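Local coordinates for protein adenylate isopentenyltransferase (Humulus lupulus, PDB 3A8T) that transfers an isopentenyl group from dimethylallyl diphosphate to the adenine N6 of ATP, ADP or AMP in cytokinin biosynthesis, with magnesium as cofactor, at residues K193-M198 / R269-N274; I82-I87 / T226-A231. One frame throughout, in Å; residues are numbered along the deposited sequence.

Contact 1: residues K193-M198 / R269-N274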
loop_
_atom_site.group_PDB
_atom_site.type_symbol
_atom_site.label_atom_id
_atom_site.label_comp_id
_atom_site.label_asym_id
_atom_site.label_seq_id
_atom_site.Cartn_x
_atom_site.Cartn_y
_atom_site.Cartn_z
ATOM N N LYS A 193 12.160 -1.828 9.090
ATOM C CA LYS A 193 11.648 -2.599 10.192
ATOM C C LYS A 193 10.420 -3.421 9.739
ATOM O O LYS A 193 10.298 -4.611 10.045
ATOM C CB LYS A 193 11.284 -1.666 11.320
ATOM C CG LYS A 193 10.418 -2.281 12.390
ATOM C CD LYS A 193 9.783 -1.189 13.219
ATOM C CE LYS A 193 9.116 -1.769 14.477
ATOM N NZ LYS A 193 8.126 -2.886 14.132
ATOM N N ARG A 194 9.522 -2.799 8.988
ATOM C CA ARG A 194 8.342 -3.486 8.538
ATOM C C ARG A 194 8.725 -4.721 7.658
ATOM O O ARG A 194 8.037 -5.727 7.660
ATOM C CB ARG A 194 7.465 -2.494 7.788
ATOM C CG ARG A 194 6.173 -3.064 7.381
ATOM C CD ARG A 194 5.245 -2.063 6.738
ATOM N NE ARG A 194 5.618 -1.797 5.349
ATOM C CZ ARG A 194 4.831 -1.223 4.435
ATOM N NH1 ARG A 194 3.592 -0.822 4.744
ATOM N NH2 ARG A 194 5.286 -1.105 3.194
ATOM N N VAL A 195 9.823 -4.651 6.923
ATOM C CA VAL A 195 10.167 -5.800 6.145
ATOM C C VAL A 195 10.462 -6.919 7.151
ATOM O O VAL A 195 10.001 -8.051 6.977
ATOM C CB VAL A 195 11.379 -5.542 5.196
ATOM C CG1 VAL A 195 11.933 -6.906 4.666
ATOM C CG2 VAL A 195 10.948 -4.669 3.991
ATOM N N ASP A 196 11.196 -6.597 8.221
ATOM C CA ASP A 196 11.506 -7.584 9.264
ATOM C C ASP A 196 10.209 -8.158 9.887
ATOM O O ASP A 196 10.099 -9.347 10.088
ATOM C CB ASP A 196 12.389 -6.940 10.347
ATOM C CG ASP A 196 13.893 -6.885 9.958
ATOM O OD1 ASP A 196 14.239 -6.970 8.763
ATOM O OD2 ASP A 196 14.744 -6.746 10.854
ATOM N N ASP A 197 9.222 -7.330 10.182
ATOM C CA ASP A 197 7.952 -7.825 10.734
ATOM C C ASP A 197 7.206 -8.749 9.748
ATOM O O ASP A 197 6.506 -9.620 10.158
ATOM C CB ASP A 197 6.995 -6.673 11.093
ATOM C CG ASP A 197 7.541 -5.705 12.169
ATOM O OD1 ASP A 197 8.671 -5.897 12.701
ATOM O OD2 ASP A 197 6.819 -4.715 12.474
ATOM N N MET A 198 7.312 -8.496 8.449
ATOM C CA MET A 198 6.681 -9.337 7.399
ATOM C C MET A 198 7.378 -10.694 7.350
ATOM O O MET A 198 6.741 -11.712 7.149
ATOM C CB MET A 198 6.799 -8.679 6.011
ATOM C CG MET A 198 5.876 -7.465 5.884
ATOM S SD MET A 198 6.376 -6.176 4.773
ATOM C CE MET A 198 6.332 -6.970 3.259
ATOM N N ARG A 269 17.999 -7.415 1.767
ATOM C CA ARG A 269 18.466 -6.017 1.591
ATOM C C ARG A 269 17.836 -5.441 0.347
ATOM O O ARG A 269 17.510 -4.266 0.290
ATOM C CB ARG A 269 19.980 -5.875 1.320
ATOM C CG ARG A 269 20.938 -6.469 2.309
ATOM C CD ARG A 269 22.389 -6.485 1.741
ATOM N NE ARG A 269 23.056 -5.178 1.719
ATOM C CZ ARG A 269 24.379 -4.990 1.522
ATOM N NH1 ARG A 269 25.199 -6.036 1.320
ATOM N NH2 ARG A 269 24.904 -3.751 1.554
ATOM N N ALA A 270 17.693 -6.284 -0.660
ATOM C CA ALA A 270 17.145 -5.816 -1.900
ATOM C C ALA A 270 15.730 -5.411 -1.702
ATOM O O ALA A 270 15.323 -4.432 -2.251
ATOM C CB ALA A 270 17.274 -6.882 -3.018
ATOM N N ILE A 271 14.998 -6.165 -0.900
ATOM C CA ILE A 271 13.599 -5.882 -0.618
ATOM C C ILE A 271 13.458 -4.574 0.154
ATOM O O ILE A 271 12.564 -3.766 -0.128
ATOM C CB ILE A 271 12.962 -7.027 0.205
ATOM C CG1 ILE A 271 12.631 -8.208 -0.688
ATOM C CG2 ILE A 271 11.720 -6.545 0.897
ATOM C CD1 ILE A 271 11.997 -9.322 0.066
ATOM N N LYS A 272 14.335 -4.364 1.133
ATOM C CA LYS A 272 14.285 -3.155 1.956
ATOM C C LYS A 272 14.563 -1.962 1.080
ATOM O O LYS A 272 13.857 -0.967 1.136
ATOM C CB LYS A 272 15.306 -3.254 3.082
ATOM C CG LYS A 272 14.875 -4.270 4.148
ATOM C CD LYS A 272 15.849 -4.379 5.281
ATOM C CE LYS A 272 15.207 -5.148 6.399
ATOM N NZ LYS A 272 16.092 -5.381 7.568
ATOM N N GLU A 273 15.605 -2.097 0.265
ATOM C CA GLU A 273 16.024 -1.095 -0.717
ATOM C C GLU A 273 14.994 -0.726 -1.757
ATOM O O GLU A 273 14.825 0.437 -2.050
ATOM C CB GLU A 273 17.248 -1.590 -1.470
ATOM C CG GLU A 273 18.537 -0.958 -1.038
ATOM C CD GLU A 273 19.698 -1.580 -1.773
ATOM O OE1 GLU A 273 20.465 -2.363 -1.123
ATOM O OE2 GLU A 273 19.810 -1.301 -3.011
ATOM N N ASN A 274 14.370 -1.720 -2.380
ATOM C CA ASN A 274 13.351 -1.437 -3.386
ATOM C C ASN A 274 12.171 -0.686 -2.791
ATOM O O ASN A 274 11.560 0.133 -3.427
ATOM C CB ASN A 274 12.902 -2.741 -4.048
ATOM C CG ASN A 274 14.017 -3.316 -4.947
ATOM O OD1 ASN A 274 14.912 -2.571 -5.322
ATOM N ND2 ASN A 274 13.982 -4.600 -5.261
#

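Contact 2: residues I82-I87 / T226-A231. With ATP (adenosine-5'-triphosphate), chain B.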
loop_
_atom_site.group_PDB
_atom_site.type_symbol
_atom_site.label_atom_id
_atom_site.label_comp_id
_atom_site.label_asym_id
_atom_site.label_seq_id
_atom_site.Cartn_x
_atom_site.Cartn_y
_atom_site.Cartn_z
ATOM N N ILE A 82 0.353 -10.959 3.216
ATOM C CA ILE A 82 1.488 -10.438 4.003
ATOM C C ILE A 82 2.386 -9.555 3.164
ATOM O O ILE A 82 2.588 -8.399 3.479
ATOM C CB ILE A 82 2.381 -11.573 4.607
ATOM C CG1 ILE A 82 1.606 -12.321 5.680
ATOM C CG2 ILE A 82 3.681 -10.991 5.280
ATOM C CD1 ILE A 82 2.297 -13.646 6.109
ATOM N N THR A 83 2.896 -10.126 2.078
ATOM C CA THR A 83 3.791 -9.438 1.171
ATOM C C THR A 83 3.249 -8.092 0.689
ATOM O O THR A 83 4.010 -7.137 0.579
ATOM C CB THR A 83 4.172 -10.344 -0.064
ATOM O OG1 THR A 83 4.729 -11.602 0.382
ATOM C CG2 THR A 83 5.233 -9.627 -0.939
ATOM N N THR A 84 1.937 -8.013 0.459
ATOM C CA THR A 84 1.343 -6.787 -0.040
ATOM C C THR A 84 0.937 -5.790 1.005
ATOM O O THR A 84 0.551 -4.677 0.670
ATOM C CB THR A 84 0.109 -7.035 -1.008
ATOM O OG1 THR A 84 -0.847 -7.876 -0.383
ATOM C CG2 THR A 84 0.569 -7.647 -2.354
ATOM N N ASN A 85 1.076 -6.201 2.267
ATOM C CA ASN A 85 0.777 -5.414 3.431
ATOM C C ASN A 85 -0.710 -5.068 3.512
ATOM O O ASN A 85 -1.072 -3.911 3.786
ATOM C CB ASN A 85 1.633 -4.151 3.435
ATOM C CG ASN A 85 3.135 -4.418 3.031
ATOM O OD1 ASN A 85 3.565 -4.153 1.850
ATOM N ND2 ASN A 85 3.929 -4.920 3.991
ATOM N N LYS A 86 -1.587 -6.039 3.241
ATOM C CA LYS A 86 -3.015 -5.740 3.342
ATOM C C LYS A 86 -3.380 -5.566 4.816
ATOM O O LYS A 86 -2.944 -6.331 5.675
ATOM C CB LYS A 86 -3.875 -6.860 2.793
ATOM C CG LYS A 86 -3.933 -7.010 1.359
ATOM C CD LYS A 86 -4.824 -8.172 1.075
ATOM C CE LYS A 86 -5.005 -8.386 -0.415
ATOM N NZ LYS A 86 -3.862 -8.988 -1.105
ATOM N N ILE A 87 -4.159 -4.546 5.117
ATOM C CA ILE A 87 -4.578 -4.372 6.482
ATOM C C ILE A 87 -5.339 -5.660 6.930
ATOM O O ILE A 87 -6.250 -6.102 6.229
ATOM C CB ILE A 87 -5.478 -3.087 6.607
ATOM C CG1 ILE A 87 -5.926 -2.889 8.077
ATOM C CG2 ILE A 87 -6.705 -3.214 5.700
ATOM C CD1 ILE A 87 -6.331 -1.416 8.431
ATOM N N THR A 226 4.206 -8.531 -14.638
ATOM C CA THR A 226 2.814 -8.210 -14.774
ATOM C C THR A 226 1.992 -8.598 -13.543
ATOM O O THR A 226 2.162 -9.671 -12.983
ATOM C CB THR A 226 2.224 -8.857 -16.074
ATOM O OG1 THR A 226 0.800 -8.656 -16.111
ATOM C CG2 THR A 226 2.489 -10.337 -16.090
ATOM N N GLY A 227 1.125 -7.668 -13.125
ATOM C CA GLY A 227 0.209 -7.871 -12.013
ATOM C C GLY A 227 0.843 -8.092 -10.632
ATOM O O GLY A 227 1.885 -7.470 -10.294
ATOM N N LEU A 228 0.194 -8.968 -9.851
ATOM C CA LEU A 228 0.662 -9.323 -8.507
ATOM C C LEU A 228 2.136 -9.766 -8.497
ATOM O O LEU A 228 2.810 -9.650 -7.496
ATOM C CB LEU A 228 -0.204 -10.433 -7.900
ATOM C CG LEU A 228 0.149 -10.765 -6.440
ATOM C CD1 LEU A 228 -0.007 -9.523 -5.638
ATOM C CD2 LEU A 228 -0.729 -11.823 -5.845
ATOM N N ARG A 229 2.644 -10.255 -9.624
ATOM C CA ARG A 229 4.026 -10.687 -9.637
ATOM C C ARG A 229 5.010 -9.495 -9.604
ATOM O O ARG A 229 6.203 -9.685 -9.500
ATOM C CB ARG A 229 4.269 -11.649 -10.817
ATOM C CG ARG A 229 3.527 -12.936 -10.633
ATOM C CD ARG A 229 4.001 -14.060 -11.545
ATOM N NE ARG A 229 5.437 -14.274 -11.449
ATOM C CZ ARG A 229 6.067 -14.878 -10.436
ATOM N NH1 ARG A 229 5.402 -15.382 -9.392
ATOM N NH2 ARG A 229 7.393 -14.877 -10.417
ATOM N N LYS A 230 4.483 -8.274 -9.693
ATOM C CA LYS A 230 5.285 -7.059 -9.571
ATOM C C LYS A 230 5.568 -6.668 -8.096
ATOM O O LYS A 230 6.490 -5.908 -7.853
ATOM C CB LYS A 230 4.572 -5.853 -10.180
ATOM C CG LYS A 230 4.333 -5.946 -11.663
ATOM C CD LYS A 230 3.599 -4.708 -12.129
ATOM C CE LYS A 230 4.580 -3.704 -12.667
ATOM N NZ LYS A 230 3.900 -2.403 -12.927
ATOM N N ALA A 231 4.771 -7.165 -7.148
ATOM C CA ALA A 231 4.873 -6.851 -5.719
ATOM C C ALA A 231 6.281 -6.898 -5.193
ATOM O O ALA A 231 6.993 -7.837 -5.507
ATOM C CB ALA A 231 3.993 -7.817 -4.941
HETATM P PG ATP B . 4.013 2.873 -11.502
HETATM O O1G ATP B . 2.920 3.145 -12.487
HETATM O O2G ATP B . 4.492 1.329 -11.716
HETATM O O3G ATP B . 5.275 3.841 -11.774
HETATM P PB ATP B . 1.995 3.410 -9.705
HETATM O O1B ATP B . 1.690 4.807 -9.642
HETATM O O2B ATP B . 1.187 2.788 -10.877
HETATM O O3B ATP B . 3.557 3.160 -9.924
HETATM P PA ATP B . 2.556 2.336 -7.158
HETATM O O1A ATP B . 3.581 3.339 -6.911
HETATM O O2A ATP B . 1.716 2.183 -5.777
HETATM O O3A ATP B . 1.462 2.726 -8.330
HETATM O "O5'" ATP B . 3.178 0.853 -7.401
HETATM C "C5'" ATP B . 4.316 0.846 -8.217
HETATM C "C4'" ATP B . 5.063 -0.437 -7.908
HETATM O "O4'" ATP B . 5.406 -0.445 -6.516
HETATM C "C3'" ATP B . 4.239 -1.732 -8.111
HETATM O "O3'" ATP B . 4.330 -2.185 -9.459
HETATM C "C2'" ATP B . 4.881 -2.690 -7.094
HETATM O "O2'" ATP B . 5.989 -3.310 -7.650
HETATM C "C1'" ATP B . 5.295 -1.806 -5.940
HETATM N N9 ATP B . 4.271 -1.840 -4.860
HETATM C C8 ATP B . 3.242 -0.921 -4.660
HETATM N N7 ATP B . 2.457 -1.309 -3.675
HETATM C C5 ATP B . 2.920 -2.489 -3.173
HETATM C C6 ATP B . 2.520 -3.413 -2.128
HETATM N N6 ATP B . 1.411 -3.207 -1.347
HETATM N N1 ATP B . 3.276 -4.515 -1.934
HETATM C C2 ATP B . 4.355 -4.755 -2.667
HETATM N N3 ATP B . 4.763 -3.940 -3.643
HETATM C C4 ATP B . 4.106 -2.829 -3.935
#

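Contact 1: residues K193-M198 / R269-N274
With chi1 at -72° and the rest of its chain extended, Lys272 runs out as a rod from helix 257-289 to Asp196 on helix 184-201, whose CG lies beside its own backbone N. This is a helix-helix packing in the helical part of an IPP transferase of the P-loop NTPase clan. The short axes approach to 9.8 Å at 131° between their N-to-C directions, nearer antiparallel than parallel, and the smallest CA separation is that of Val195 and Lys272.

The meeting is small, 207 Å² in all, and has two layers. The inner one is apolar: Val195 turns both methyls to Ile271, and its CG2 lies 3.7 Å from CG2 of Ile271, the two side chains crossing obliquely. CB of Val195 also rests against the aliphatic stem of Lys272, 3.9 Å from its CG. One lysine therefore serves both layers, its methylenes covering the buried valine while its ammonium reaches the exposed carboxylate. Beyond, Ile271 packs on Phe237 of helix 234-243, and its side chain comes within about 4 Å of that of Ile232, an ATP-binding residue, so the inner layer backs onto the nucleotide site.

Along the outer face of helix 184-201, Lys193 NZ pairs with Asp197 OD2 at 2.8 Å, one turn apart. The bridge between the helices is formed by Lys272 NZ and Asp196 OD1, 2.7 Å apart, with the ammonium above the carboxylate, 35° out of its plane.

Contact 2: residues I82-I87 / T226-A231
Thr84 and Leu228 meet methyl to methyl, CG2 of the threonine 3.8 Å from CD1 of the leucine, their side chains crossing at about a right angle. This is the firm part of a slight, buried contact of 112 Å²; the packing is looser where CG2 of Thr84 and CB of Ala231 stand 4.3 Å apart, and exposed Thr226 marks the solvent side. The contact forms part of the adenosine pocket, and ATP completes it. Thr84 O, in the type I turn from Ile82 to Asn85, accepts a nearly straight bond from ATP N6 at 2.6 Å (167°), gripping the amino group that the reaction prenylates. On the other segment, Lys230 O accepts a bond from ribose O2' at 2.7 Å, while Ala231 CB lies 3.8 Å from adenine C2. A chi1 of 53° sets Thr84 OG1 between the backbone N and the carbonyl carbon, leaving CG2 to meet Leu228; OG1 pairs with Leu80 O, and Lys86 NZ adds only a weak bond.

Away from the 82-87 loop, Asp215, Asp217 and Asp238 hold Arg229. Thr83 OG1 hydrogen-bonds Glu206 of helix 203-210 and its side chain packs on Leu207; helix 184-201 touches Asn85, and the 226-231 loop leads into helix 234-243.

In the fold
From the N terminus, the chain passes the P-loop and strand 66-70 before reaching the 82-87 loop, the first half of contact 2. It then runs through strands 97-98, 132-136 and 174-181 to helix 184-201, which opens contact 1. Next comes 226-231, closing contact 2 over 138 intervening residues, and last helix 257-289, closing contact 1 over 70. The segments alternate, so the two closures cross rather than nest. Their centres lie 14 Å apart, and they touch: Met198 CE is 3.6 Å from Thr83 O. Arg194, from the same helix as Met198, hydrogen-bonds through NH2 to Thr49 of the P-loop. Helix 184-201 thus touches helix 257-289, the 82-87 loop and the P-loop.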